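PDB 5M6G: beta-glucosidase from Saccharopolyspora erythraea D, which probably hydrolyses terminal, non-reducing beta-D-glucosyl residues, releasing beta-D-glucose, as a member of glycosyl hydrolase family 3. Local coordinates for residues A[105-110]-A[124-129]; A[114-119]-A[384-389]; A[168-173]-A[224-229]; A[174-179]-A[304-309]. All blocks are in the same frame, centred on the assembly; numbering follows the deposited sequence. Where two conformers were deposited one is given.

Contact 1. Residues A[105-110]-A[124-129]. With SOR (sorbitol), chain L.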
loop_
_atom_site.group_PDB
_atom_site.type_symbol
_atom_site.label_atom_id
_atom_site.label_comp_id
_atom_site.label_asym_id
_atom_site.label_seq_id
_atom_site.Cartn_x
_atom_site.Cartn_y
_atom_site.Cartn_z
ATOM N N ALA A 105 17.283 -11.316 -1.155
ATOM C CA ALA A 105 18.212 -11.268 -0.029
ATOM C C ALA A 105 19.649 -11.100 -0.510
ATOM O O ALA A 105 20.424 -10.337 0.084
ATOM C CB ALA A 105 18.075 -12.521 0.833
ATOM N N ASP A 106 20.021 -11.798 -1.589
ATOM C CA ASP A 106 21.353 -11.635 -2.164
ATOM C C ASP A 106 21.579 -10.199 -2.621
ATOM O O ASP A 106 22.638 -9.612 -2.367
ATOM C CB ASP A 106 21.544 -12.595 -3.338
ATOM C CG ASP A 106 21.624 -14.032 -2.904
ATOM O OD1 ASP A 106 21.792 -14.285 -1.689
ATOM O OD2 ASP A 106 21.518 -14.912 -3.788
ATOM N N MET A 107 20.596 -9.624 -3.317
ATOM C CA MET A 107 20.731 -8.252 -3.787
ATOM C C MET A 107 20.932 -7.297 -2.618
ATOM O O MET A 107 21.827 -6.444 -2.642
ATOM C CB MET A 107 19.494 -7.851 -4.590
ATOM C CG MET A 107 19.548 -6.416 -5.139
ATOM S SD MET A 107 17.985 -5.998 -5.929
ATOM C CE MET A 107 16.914 -5.840 -4.505
ATOM N N TYR A 108 20.102 -7.438 -1.582
ATOM C CA TYR A 108 20.225 -6.597 -0.397
ATOM C C TYR A 108 21.617 -6.708 0.221
ATOM O O TYR A 108 22.271 -5.695 0.488
ATOM C CB TYR A 108 19.151 -6.973 0.623
ATOM C CG TYR A 108 19.269 -6.165 1.891
ATOM C CD1 TYR A 108 18.591 -4.958 2.032
ATOM C CD2 TYR A 108 20.101 -6.582 2.927
ATOM C CE1 TYR A 108 18.721 -4.201 3.193
ATOM C CE2 TYR A 108 20.244 -5.838 4.068
ATOM C CZ TYR A 108 19.550 -4.651 4.202
ATOM O OH TYR A 108 19.693 -3.920 5.350
ATOM N N ASP A 109 22.082 -7.941 0.469
ATOM C CA ASP A 109 23.393 -8.131 1.086
ATOM C C ASP A 109 24.508 -7.557 0.230
ATOM O O ASP A 109 25.527 -7.096 0.760
ATOM C CB ASP A 109 23.651 -9.617 1.338
ATOM C CG ASP A 109 22.844 -10.158 2.489
ATOM O OD1 ASP A 109 22.208 -9.353 3.197
ATOM O OD2 ASP A 109 22.857 -11.387 2.694
ATOM N N SER A 110 24.346 -7.595 -1.092
ATOM C CA SER A 110 25.359 -7.030 -1.975
ATOM C C SER A 110 25.476 -5.521 -1.769
ATOM O O SER A 110 26.584 -4.979 -1.648
ATOM C CB SER A 110 25.012 -7.365 -3.423
ATOM O OG SER A 110 25.915 -6.759 -4.319
ATOM N N LEU A 124 23.586 0.713 5.024
ATOM C CA LEU A 124 22.484 1.170 4.195
ATOM C C LEU A 124 21.150 0.793 4.828
ATOM O O LEU A 124 21.033 -0.222 5.522
ATOM C CB LEU A 124 22.596 0.523 2.819
ATOM C CG LEU A 124 21.971 1.172 1.604
ATOM C CD1 LEU A 124 22.676 2.477 1.311
ATOM C CD2 LEU A 124 22.128 0.205 0.445
ATOM N N ILE A 125 20.128 1.610 4.577
ATOM C CA ILE A 125 18.741 1.230 4.838
ATOM C C ILE A 125 18.059 1.071 3.485
ATOM O O ILE A 125 18.255 1.892 2.578
ATOM C CB ILE A 125 18.023 2.250 5.753
ATOM C CG1 ILE A 125 16.695 1.695 6.283
ATOM C CG2 ILE A 125 17.802 3.599 5.058
ATOM C CD1 ILE A 125 16.037 2.601 7.321
ATOM N N TYR A 126 17.327 -0.024 3.313
ATOM C CA TYR A 126 16.709 -0.348 2.036
ATOM C C TYR A 126 15.195 -0.263 2.185
ATOM O O TYR A 126 14.635 -0.836 3.120
ATOM C CB TYR A 126 17.122 -1.750 1.566
ATOM C CG TYR A 126 16.987 -1.972 0.074
ATOM C CD1 TYR A 126 15.730 -2.083 -0.527
ATOM C CD2 TYR A 126 18.116 -2.066 -0.738
ATOM C CE1 TYR A 126 15.606 -2.288 -1.891
ATOM C CE2 TYR A 126 18.002 -2.268 -2.105
ATOM C CZ TYR A 126 16.743 -2.381 -2.677
ATOM O OH TYR A 126 16.632 -2.575 -4.036
ATOM N N GLY A 127 14.544 0.463 1.275
ATOM C CA GLY A 127 13.096 0.616 1.301
ATOM C C GLY A 127 12.389 -0.033 0.126
ATOM O O GLY A 127 12.993 -0.242 -0.931
ATOM N N VAL A 128 11.108 -0.363 0.292
ATOM C CA VAL A 128 10.347 -1.037 -0.750
ATOM C C VAL A 128 8.873 -0.783 -0.475
ATOM O O VAL A 128 8.478 -0.528 0.663
ATOM C CB VAL A 128 10.665 -2.555 -0.767
ATOM C CG1 VAL A 128 10.047 -3.255 0.439
ATOM C CG2 VAL A 128 10.180 -3.196 -2.048
ATOM N N ASP A 129 8.048 -0.884 -1.513
ATOM C CA ASP A 129 6.593 -0.907 -1.323
ATOM C C ASP A 129 6.176 -2.335 -0.991
ATOM O O ASP A 129 6.021 -3.174 -1.879
ATOM C CB ASP A 129 5.854 -0.411 -2.560
ATOM C CG ASP A 129 6.140 1.044 -2.868
ATOM O OD1 ASP A 129 5.558 1.928 -2.194
ATOM O OD2 ASP A 129 6.942 1.296 -3.792
HETATM C C1 SOR L . 4.046 5.835 -2.978
HETATM C C2 SOR L . 5.099 4.789 -3.299
HETATM C C3 SOR L . 5.913 5.260 -4.501
HETATM C C4 SOR L . 6.736 4.118 -5.090
HETATM C C5 SOR L . 7.112 4.346 -6.557
HETATM C C6 SOR L . 7.600 3.020 -7.133
HETATM O O1 SOR L . 2.969 5.256 -2.283
HETATM O O2 SOR L . 5.945 4.601 -2.178
HETATM O O3 SOR L . 6.765 6.293 -4.078
HETATM O O4 SOR L . 7.909 3.931 -4.324
HETATM O O5 SOR L . 6.019 4.843 -7.318
HETATM O O6 SOR L . 7.581 3.057 -8.544
#
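Tyr108 and Tyr126 make the tight part of this contact, where helix 101-116 lies over strand 125-128. Tyr108 presents the edge of its ring: CE1 comes within 3.3 Å of Tyr126 CB, a methylene that sits near the plane of that ring. The two side chains run past each other in opposite directions, and their rings, with centroids 6.0 Å apart, are inclined at 58°, which is neither a stack nor an edge-to-face pair. With CG anti to its backbone N (chi1 178°), Tyr108 sends its ring alongside Tyr126 and carries its hydroxyl beyond the contact to Asp175, while the hydroxyl of Tyr126 bonds with Ser90. Tyrosine suits both places, since each ring supplies an apolar flank and each buried hydroxyl has a polar partner.

The sparser side belongs to Met107, partly exposed, which touches chiefly through its terminal methyl. Its chain stays extended and then bends at chi3 (72°), a turn that swings CE across the phenol end of Tyr126, 3.3 Å from Tyr126 OH. An unbranched thioether reaches such a spot easily. Leu124 also points toward the helix, but its side chain packs instead on Tyr111 and Ala115 further along.

At the far end of the strand the chemistry changes. Both carboxylate oxygens of Asp129 accept from the bound sorbitol, OD1 from O2 at 2.7 Å and OD2 from O4 at 2.9 Å. A helix packed on its strand, with ligand-binding residues just after the strand's C-terminal end, is typical of the beta-alpha-beta units of a TIM barrel, here strand 87-90, helix 101-116 and strand 125-128.

Contact 2. Residues A[114-119]-A[384-389]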
loop_
_atom_site.group_PDB
_atom_site.type_symbol
_atom_site.label_atom_id
_atom_site.label_comp_id
_atom_site.label_asym_id
_atom_site.label_seq_id
_atom_site.Cartn_x
_atom_site.Cartn_y
_atom_site.Cartn_z
ATOM N N ALA A 114 28.876 -3.314 0.280
ATOM C CA ALA A 114 29.553 -2.129 -0.232
ATOM C C ALA A 114 29.421 -0.954 0.727
ATOM O O ALA A 114 30.410 -0.259 1.006
ATOM C CB ALA A 114 29.009 -1.769 -1.611
ATOM N N ALA A 115 28.217 -0.729 1.262
ATOM C CA ALA A 115 28.028 0.353 2.230
ATOM C C ALA A 115 28.910 0.163 3.460
ATOM O O ALA A 115 29.486 1.126 3.980
ATOM C CB ALA A 115 26.556 0.438 2.638
ATOM N N LEU A 116 29.034 -1.074 3.939
ATOM C CA LEU A 116 29.840 -1.343 5.123
ATOM C C LEU A 116 31.334 -1.142 4.895
ATOM O O LEU A 116 32.085 -1.109 5.874
ATOM C CB LEU A 116 29.592 -2.773 5.614
ATOM C CG LEU A 116 28.196 -3.147 6.126
ATOM C CD1 LEU A 116 28.128 -4.632 6.440
ATOM C CD2 LEU A 116 27.782 -2.348 7.334
ATOM N N SER A 117 31.787 -0.996 3.649
ATOM C CA SER A 117 33.210 -0.876 3.343
ATOM C C SER A 117 33.691 0.569 3.291
ATOM O O SER A 117 34.880 0.803 3.033
ATOM C CB SER A 117 33.527 -1.554 2.006
ATOM O OG SER A 117 32.995 -0.803 0.927
ATOM N N THR A 118 32.807 1.533 3.511
ATOM C CA THR A 118 33.171 2.938 3.467
ATOM C C THR A 118 33.971 3.296 4.716
ATOM O O THR A 118 34.010 2.523 5.676
ATOM C CB THR A 118 31.915 3.799 3.372
ATOM O OG1 THR A 118 31.156 3.653 4.576
ATOM C CG2 THR A 118 31.078 3.386 2.181
ATOM N N PRO A 119 34.600 4.482 4.751
ATOM C CA PRO A 119 35.423 4.818 5.928
ATOM C C PRO A 119 34.663 4.777 7.246
ATOM O O PRO A 119 35.206 4.292 8.244
ATOM C CB PRO A 119 35.936 6.229 5.595
ATOM C CG PRO A 119 36.049 6.214 4.096
ATOM C CD PRO A 119 34.815 5.442 3.646
ATOM N N GLU A 384 24.609 -3.431 14.094
ATOM C CA GLU A 384 24.931 -4.718 14.695
ATOM C C GLU A 384 24.616 -5.889 13.773
ATOM O O GLU A 384 25.400 -6.839 13.701
ATOM C CB GLU A 384 24.164 -4.894 16.014
ATOM C CG GLU A 384 24.791 -4.188 17.215
ATOM C CD GLU A 384 24.786 -2.678 17.081
ATOM O OE1 GLU A 384 23.698 -2.061 17.091
ATOM O OE2 GLU A 384 25.882 -2.100 16.954
ATOM N N ARG A 385 23.495 -5.824 13.051
ATOM C CA ARG A 385 22.992 -6.927 12.219
ATOM C C ARG A 385 22.582 -6.366 10.866
ATOM O O ARG A 385 21.393 -6.127 10.616
ATOM C CB ARG A 385 21.806 -7.623 12.889
ATOM C CG ARG A 385 22.151 -8.328 14.190
ATOM C CD ARG A 385 20.904 -8.657 15.001
ATOM N NE ARG A 385 20.306 -7.455 15.578
ATOM C CZ ARG A 385 20.791 -6.822 16.645
ATOM N NH1 ARG A 385 21.883 -7.277 17.255
ATOM N NH2 ARG A 385 20.187 -5.738 17.103
ATOM N N PRO A 386 23.541 -6.118 9.974
ATOM C CA PRO A 386 23.214 -5.424 8.721
ATOM C C PRO A 386 22.631 -6.297 7.614
ATOM O O PRO A 386 22.104 -5.743 6.642
ATOM C CB PRO A 386 24.571 -4.850 8.292
ATOM C CG PRO A 386 25.556 -5.773 8.886
ATOM C CD PRO A 386 24.992 -6.136 10.222
ATOM N N PHE A 387 22.708 -7.620 7.707
ATOM C CA PHE A 387 22.434 -8.474 6.561
ATOM C C PHE A 387 21.068 -9.146 6.667
ATOM O O PHE A 387 20.409 -9.147 7.707
ATOM C CB PHE A 387 23.538 -9.527 6.403
ATOM C CG PHE A 387 24.886 -8.935 6.088
ATOM C CD1 PHE A 387 25.122 -8.326 4.860
ATOM C CD2 PHE A 387 25.921 -8.999 7.009
ATOM C CE1 PHE A 387 26.366 -7.784 4.566
ATOM C CE2 PHE A 387 27.148 -8.453 6.723
ATOM C CZ PHE A 387 27.373 -7.840 5.503
ATOM N N ALA A 388 20.649 -9.728 5.552
ATOM C CA ALA A 388 19.347 -10.369 5.496
ATOM C C ALA A 388 19.275 -11.524 6.485
ATOM O O ALA A 388 20.235 -12.274 6.666
ATOM C CB ALA A 388 19.065 -10.861 4.076
ATOM N N GLN A 389 18.115 -11.660 7.123
ATOM C CA GLN A 389 17.853 -12.715 8.102
ATOM C C GLN A 389 17.324 -13.934 7.357
ATOM O O GLN A 389 16.119 -14.158 7.244
ATOM C CB GLN A 389 16.835 -12.234 9.123
ATOM C CG GLN A 389 17.376 -11.295 10.156
ATOM C CD GLN A 389 16.319 -10.292 10.529
ATOM O OE1 GLN A 389 16.324 -9.141 10.082
ATOM N NE2 GLN A 389 15.340 -10.760 11.259
#
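Leu116, in the last turn of helix 101-116, meets Pro386 and Phe387 of the loop 384-389, and every contact across the two segments is apolar. One methyl does most of the touching. CD1 of Leu116 lies 3.4 Å from Phe387 CZ, and farther, by nearly equal amounts, from the CE1 and CE2 that flank it, so the methyl approaches the outer corner of the phenyl ring, obliquely to its plane. The same CD1 is 3.7 Å from Pro386 CG, so the one methyl touches both the pyrrolidine and the phenyl group. The second branch, CD2, grazes Pro386 CB at 4.2 Å, and the leucine runs at about a right angle to the proline. With CG anti to its own carbonyl carbon (chi1 -65°), Leu116 directs its forked end at the loop. A branched aliphatic side chain suits this place because it can touch two neighbours of different shape, and proline offers a compact, rigid apolar surface. No hydrogen bond joins the two segments, and the site is near the surface: Phe387 is exposed, with Leu116 and Pro386 partly so.

Polar interactions act within the helix end and beside the contact. Ser117 N donates to Ala114 O at 3.1 Å as the chain leaves the helix. On the loop side, Pro386 O accepts from Gln112 NE2, and Ala388 N donates to Asp109 OD1, fixing the loop backbone to the same helix.

The loop, which runs between helix 363-379 and helix 399-412, therefore lies along helix 101-116; Phe387 also packs on Asp109, Gln112 and Arg113, while Ala114 turns to helix 77-82.

Contact 3. Residues A[168-173]-A[224-229]. With MG (magnesium ion), chain F.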
loop_
_atom_site.group_PDB
_atom_site.type_symbol
_atom_site.label_atom_id
_atom_site.label_comp_id
_atom_site.label_asym_id
_atom_site.label_seq_id
_atom_site.Cartn_x
_atom_site.Cartn_y
_atom_site.Cartn_z
ATOM N N GLU A 168 8.219 -11.479 6.031
ATOM C CA GLU A 168 8.597 -11.818 4.663
ATOM C C GLU A 168 9.535 -10.774 4.078
ATOM O O GLU A 168 10.392 -11.108 3.248
ATOM C CB GLU A 168 7.341 -12.006 3.800
ATOM C CG GLU A 168 6.456 -13.102 4.364
ATOM C CD GLU A 168 5.465 -13.671 3.360
ATOM O OE1 GLU A 168 5.529 -13.319 2.165
ATOM O OE2 GLU A 168 4.630 -14.485 3.783
ATOM N N VAL A 169 9.401 -9.521 4.515
ATOM C CA VAL A 169 10.314 -8.468 4.080
ATOM C C VAL A 169 11.677 -8.659 4.734
ATOM O O VAL A 169 12.716 -8.592 4.071
ATOM C CB VAL A 169 9.710 -7.081 4.386
ATOM C CG1 VAL A 169 10.751 -5.963 4.180
ATOM C CG2 VAL A 169 8.484 -6.850 3.517
ATOM N N ALA A 170 11.691 -8.921 6.040
ATOM C CA ALA A 170 12.960 -9.065 6.747
ATOM C C ALA A 170 13.746 -10.267 6.241
ATOM O O ALA A 170 14.981 -10.271 6.310
ATOM C CB ALA A 170 12.715 -9.176 8.253
ATOM N N ALA A 171 13.046 -11.281 5.718
ATOM C CA ALA A 171 13.706 -12.426 5.101
ATOM C C ALA A 171 14.575 -12.003 3.928
ATOM O O ALA A 171 15.590 -12.648 3.643
ATOM C CB ALA A 171 12.663 -13.443 4.632
ATOM N N THR A 172 14.202 -10.928 3.241
ATOM C CA THR A 172 14.990 -10.413 2.135
ATOM C C THR A 172 15.973 -9.340 2.579
ATOM O O THR A 172 16.670 -8.770 1.735
ATOM C CB THR A 172 14.073 -9.851 1.033
ATOM O OG1 THR A 172 13.392 -8.680 1.499
ATOM C CG2 THR A 172 13.031 -10.888 0.600
ATOM N N GLY A 173 16.042 -9.042 3.877
ATOM C CA GLY A 173 16.945 -8.036 4.396
ATOM C C GLY A 173 16.365 -6.635 4.430
ATOM O O GLY A 173 16.744 -5.839 5.292
ATOM N N SER A 224 12.241 -9.526 13.118
ATOM C CA SER A 224 11.382 -9.195 11.991
ATOM C C SER A 224 10.839 -7.774 12.064
ATOM O O SER A 224 9.884 -7.454 11.349
ATOM C CB SER A 224 10.227 -10.191 11.886
ATOM O OG SER A 224 9.432 -10.172 13.056
ATOM N N SER A 225 11.410 -6.917 12.909
ATOM C CA SER A 225 10.978 -5.525 12.939
ATOM C C SER A 225 11.345 -4.839 11.631
ATOM O O SER A 225 12.504 -4.850 11.214
ATOM C CB SER A 225 11.601 -4.768 14.113
ATOM O OG SER A 225 11.033 -3.467 14.202
ATOM N N VAL A 226 10.351 -4.234 10.992
ATOM C CA VAL A 226 10.521 -3.530 9.730
ATOM C C VAL A 226 9.924 -2.140 9.906
ATOM O O VAL A 226 8.817 -2.002 10.442
ATOM C CB VAL A 226 9.842 -4.289 8.571
ATOM C CG1 VAL A 226 9.607 -3.372 7.377
ATOM C CG2 VAL A 226 10.666 -5.525 8.184
ATOM N N MET A 227 10.658 -1.113 9.488
ATOM C CA MET A 227 10.155 0.240 9.681
ATOM C C MET A 227 8.947 0.479 8.789
ATOM O O MET A 227 8.931 0.096 7.616
ATOM C CB MET A 227 11.240 1.281 9.400
ATOM C CG MET A 227 10.767 2.706 9.667
ATOM S SD MET A 227 12.120 3.901 9.800
ATOM C CE MET A 227 12.701 3.954 8.117
ATOM N N ALA A 228 7.918 1.089 9.365
ATOM C CA ALA A 228 6.699 1.424 8.642
ATOM C C ALA A 228 6.723 2.895 8.239
ATOM O O ALA A 228 7.499 3.701 8.777
ATOM C CB ALA A 228 5.458 1.122 9.491
ATOM N N THR A 229 5.859 3.235 7.274
ATOM C CA THR A 229 5.792 4.580 6.706
ATOM C C THR A 229 4.333 5.017 6.648
ATOM O O THR A 229 3.551 4.462 5.873
ATOM C CB THR A 229 6.397 4.620 5.301
ATOM O OG1 THR A 229 7.670 3.949 5.291
ATOM C CG2 THR A 229 6.579 6.056 4.849
HETATM MG MG MG F . 17.012 -5.757 7.320
HETATM O O HOH W 1 19.181 -5.513 7.422
HETATM O O HOH W 2 17.344 -5.583 9.303
HETATM O O HOH W 3 17.339 -7.734 7.683
HETATM O O HOH W 4 14.945 -6.054 7.782
#
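Val169 and Ala170, in the last turn of helix 155-170, pack against Val226 in the loop that leads into strand 229-233, part of the TIM-barrel N-terminal domain of this family. Val226 can be followed outward. Its CB points toward the helix, and the branch anti to the carbonyl carbon, CG2, makes the contact: it lies 4.0 Å from Val169 CG1, 4.1 Å from Ala170 N and 4.2 Å from Ala170 CB. The two valines cross at about a right angle, methyl against methyl. The small Ala170 allows the loop backbone to come near, with Ala170 CB 4.0 Å from Ser224 CA.

Beyond this apolar patch the chain makes a type I turn from Ala170 to Gly173. Val169 O is gripped twice by Thr172, through its backbone N and through OG1 at 2.7 Å; the hydroxyl lies in the carbonyl plane on a lone pair. Gly173 follows with positive phi (89°), where a side chain would press on the carbonyl O of Thr172, so glycine suits the place. Its own carbonyl O binds a magnesium ion at 2.0 Å, joined there by four waters and by Asp175 OD1.

Contact 4. Residues A[174-179]-A[304-309]. With MG (magnesium ion), chain F; SOR (sorbitol), chain L.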
loop_
_atom_site.group_PDB
_atom_site.type_symbol
_atom_site.label_atom_id
_atom_site.label_comp_id
_atom_site.label_asym_id
_atom_site.label_seq_id
_atom_site.Cartn_x
_atom_site.Cartn_y
_atom_site.Cartn_z
ATOM N N ILE A 174 15.443 -6.329 3.514
ATOM C CA ILE A 174 14.901 -4.981 3.395
ATOM C C ILE A 174 14.334 -4.532 4.735
ATOM O O ILE A 174 13.698 -5.308 5.458
ATOM C CB ILE A 174 13.853 -4.959 2.268
ATOM C CG1 ILE A 174 14.548 -5.243 0.928
ATOM C CG2 ILE A 174 13.090 -3.629 2.251
ATOM C CD1 ILE A 174 13.600 -5.396 -0.271
ATOM N N ASP A 175 14.598 -3.272 5.085
ATOM C CA ASP A 175 14.425 -2.776 6.438
ATOM C C ASP A 175 13.180 -1.942 6.630
ATOM O O ASP A 175 12.879 -1.580 7.768
ATOM C CB ASP A 175 15.633 -1.914 6.820
ATOM C CG ASP A 175 16.923 -2.604 6.504
ATOM O OD1 ASP A 175 17.194 -3.614 7.183
ATOM O OD2 ASP A 175 17.618 -2.177 5.560
ATOM N N TRP A 176 12.465 -1.630 5.558
ATOM C CA TRP A 176 11.617 -0.443 5.546
ATOM C C TRP A 176 10.589 -0.611 4.444
ATOM O O TRP A 176 10.964 -0.771 3.279
ATOM C CB TRP A 176 12.508 0.793 5.317
ATOM C CG TRP A 176 11.849 2.142 5.232
ATOM C CD1 TRP A 176 10.542 2.473 5.504
ATOM C CD2 TRP A 176 12.498 3.358 4.829
ATOM N NE1 TRP A 176 10.351 3.834 5.303
ATOM C CE2 TRP A 176 11.533 4.392 4.879
ATOM C CE3 TRP A 176 13.809 3.671 4.430
ATOM C CZ2 TRP A 176 11.842 5.717 4.554
ATOM C CZ3 TRP A 176 14.115 4.988 4.107
ATOM C CH2 TRP A 176 13.135 5.996 4.174
ATOM N N SER A 177 9.309 -0.619 4.809
ATOM C CA SER A 177 8.228 -0.664 3.836
ATOM C C SER A 177 7.534 0.685 3.774
ATOM O O SER A 177 7.330 1.335 4.804
ATOM C CB SER A 177 7.194 -1.741 4.169
ATOM O OG SER A 177 6.141 -1.716 3.217
ATOM N N PHE A 178 7.165 1.097 2.561
ATOM C CA PHE A 178 6.393 2.323 2.353
ATOM C C PHE A 178 4.914 1.990 2.552
ATOM O O PHE A 178 4.109 1.969 1.622
ATOM C CB PHE A 178 6.684 2.901 0.974
ATOM C CG PHE A 178 8.172 3.105 0.698
ATOM C CD1 PHE A 178 8.994 3.706 1.639
ATOM C CD2 PHE A 178 8.735 2.687 -0.502
ATOM C CE1 PHE A 178 10.359 3.893 1.383
ATOM C CE2 PHE A 178 10.086 2.868 -0.768
ATOM C CZ PHE A 178 10.906 3.469 0.179
ATOM N N ALA A 179 4.576 1.703 3.806
ATOM C CA ALA A 179 3.249 1.242 4.202
ATOM C C ALA A 179 3.085 1.490 5.698
ATOM O O ALA A 179 4.058 1.374 6.454
ATOM C CB ALA A 179 3.068 -0.262 3.874
ATOM N N THR A 304 9.284 12.606 15.662
ATOM C CA THR A 304 10.739 12.563 15.788
ATOM C C THR A 304 11.398 11.623 14.786
ATOM O O THR A 304 12.613 11.386 14.876
ATOM C CB THR A 304 11.149 12.135 17.199
ATOM O OG1 THR A 304 10.725 10.784 17.435
ATOM C CG2 THR A 304 10.548 13.042 18.242
ATOM N N GLY A 305 10.637 11.076 13.846
ATOM C CA GLY A 305 11.141 10.068 12.941
ATOM C C GLY A 305 11.654 10.649 11.644
ATOM O O GLY A 305 11.964 11.836 11.536
ATOM N N LEU A 306 11.712 9.793 10.630
ATOM C CA LEU A 306 12.340 10.112 9.354
ATOM C C LEU A 306 11.266 10.552 8.365
ATOM O O LEU A 306 10.397 9.752 8.006
ATOM C CB LEU A 306 13.083 8.877 8.837
ATOM C CG LEU A 306 14.100 8.909 7.698
ATOM C CD1 LEU A 306 14.796 7.547 7.653
ATOM C CD2 LEU A 306 13.447 9.228 6.367
ATOM N N VAL A 307 11.337 11.799 7.900
ATOM C CA VAL A 307 10.419 12.289 6.874
ATOM C C VAL A 307 11.056 12.070 5.505
ATOM O O VAL A 307 12.122 12.624 5.206
ATOM C CB VAL A 307 10.076 13.771 7.088
ATOM C CG1 VAL A 307 9.131 14.247 5.988
ATOM C CG2 VAL A 307 9.475 13.964 8.461
ATOM N N VAL A 308 10.402 11.271 4.664
ATOM C CA VAL A 308 10.932 10.938 3.347
ATOM C C VAL A 308 10.024 11.532 2.276
ATOM O O VAL A 308 8.799 11.597 2.447
ATOM C CB VAL A 308 11.092 9.410 3.185
ATOM C CG1 VAL A 308 9.744 8.702 3.269
ATOM C CG2 VAL A 308 11.826 9.067 1.887
ATOM N N SER A 309 10.629 11.985 1.176
ATOM C CA SER A 309 9.859 12.471 0.041
ATOM C C SER A 309 9.235 11.307 -0.731
ATOM O O SER A 309 9.607 10.142 -0.560
ATOM C CB SER A 309 10.743 13.293 -0.904
ATOM O OG SER A 309 11.424 12.461 -1.839
HETATM MG MG MG F . 17.012 -5.757 7.320
HETATM C C1 SOR L . 4.046 5.835 -2.978
HETATM C C2 SOR L . 5.099 4.789 -3.299
HETATM C C3 SOR L . 5.913 5.260 -4.501
HETATM C C4 SOR L . 6.736 4.118 -5.090
HETATM C C5 SOR L . 7.112 4.346 -6.557
HETATM C C6 SOR L . 7.600 3.020 -7.133
HETATM O O1 SOR L . 2.969 5.256 -2.283
HETATM O O2 SOR L . 5.945 4.601 -2.178
HETATM O O3 SOR L . 6.765 6.293 -4.078
HETATM O O4 SOR L . 7.909 3.931 -4.324
HETATM O O5 SOR L . 6.019 4.843 -7.318
HETATM O O6 SOR L . 7.581 3.057 -8.544
HETATM O O HOH W 4 14.945 -6.054 7.782
HETATM O O HOH W 1 19.181 -5.513 7.422
HETATM O O HOH W 2 17.344 -5.583 9.303
HETATM O O HOH W 3 17.339 -7.734 7.683
#
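Inside the TIM barrel, Trp176 on strand 176-177 reaches across to Leu306 and Val308 on strand 306-308. The backbones stay well apart, with the CA atoms of Trp176 and Leu306 separated by 11.2 Å, and the long indole spans much of the gap. Trp176 holds CG anti to its backbone N (chi1 179°), which extends the indole toward the other strand with its six-membered ring foremost. Val308 comes from the opposite direction and meets that ring at its edge, CG1 lying near the ring plane and 3.9 Å from Trp176 CZ2. The valine uses both methyls, for its CG2 is 4.0 Å from Trp176 CH2. Leu306, two residues earlier and on the same side of the strand, crosses the indole at about a right angle, its CD2 3.9 Å from CH2 of Trp176. Leucine and valine suit these two inward positions, since they offer the indole only hydrocarbon.

Phe178 turns its edge to one face of the indole, with CE1 3.7 Å above the plane of Trp176 and offset toward the rim. Phe178 also borders the sorbitol, its CB 3.7 Å from sorbitol O2. At the other end of the segment Asp175 OD1 binds the magnesium ion, and a water of that ion donates to Ile174 O at 2.7 Å.

Across the two strands, then, cohesion comes from apolar contact alone. The buried indole N-H is satisfied elsewhere, by Thr229 OG1, leaving the hydrocarbon rim of Trp176 to pack on Leu306 and Val308.

Contacts 1, 3 and 4 gather round one magnesium ion, with contact 2 outside them. Contacts 3 and 4 each supply one protein ligand and share the four waters; their centres are 11 Å apart, and Thr229 OG1 of contact 3 lies 2.7 Å from Trp176 NE1 of contact 4. Contact 1 supports the site from a second shell, Tyr108 OH standing 2.7 Å from Asp175 OD2. It also touches contact 2, centred 11 Å away on the same helix, where Asp109 OD1 and Ala388 N are 2.8 Å apart. Segments 124-129 and 174-179 carry neighbouring strands of one sheet, and both reach the sorbitol pocket, through Asp129 and Phe178.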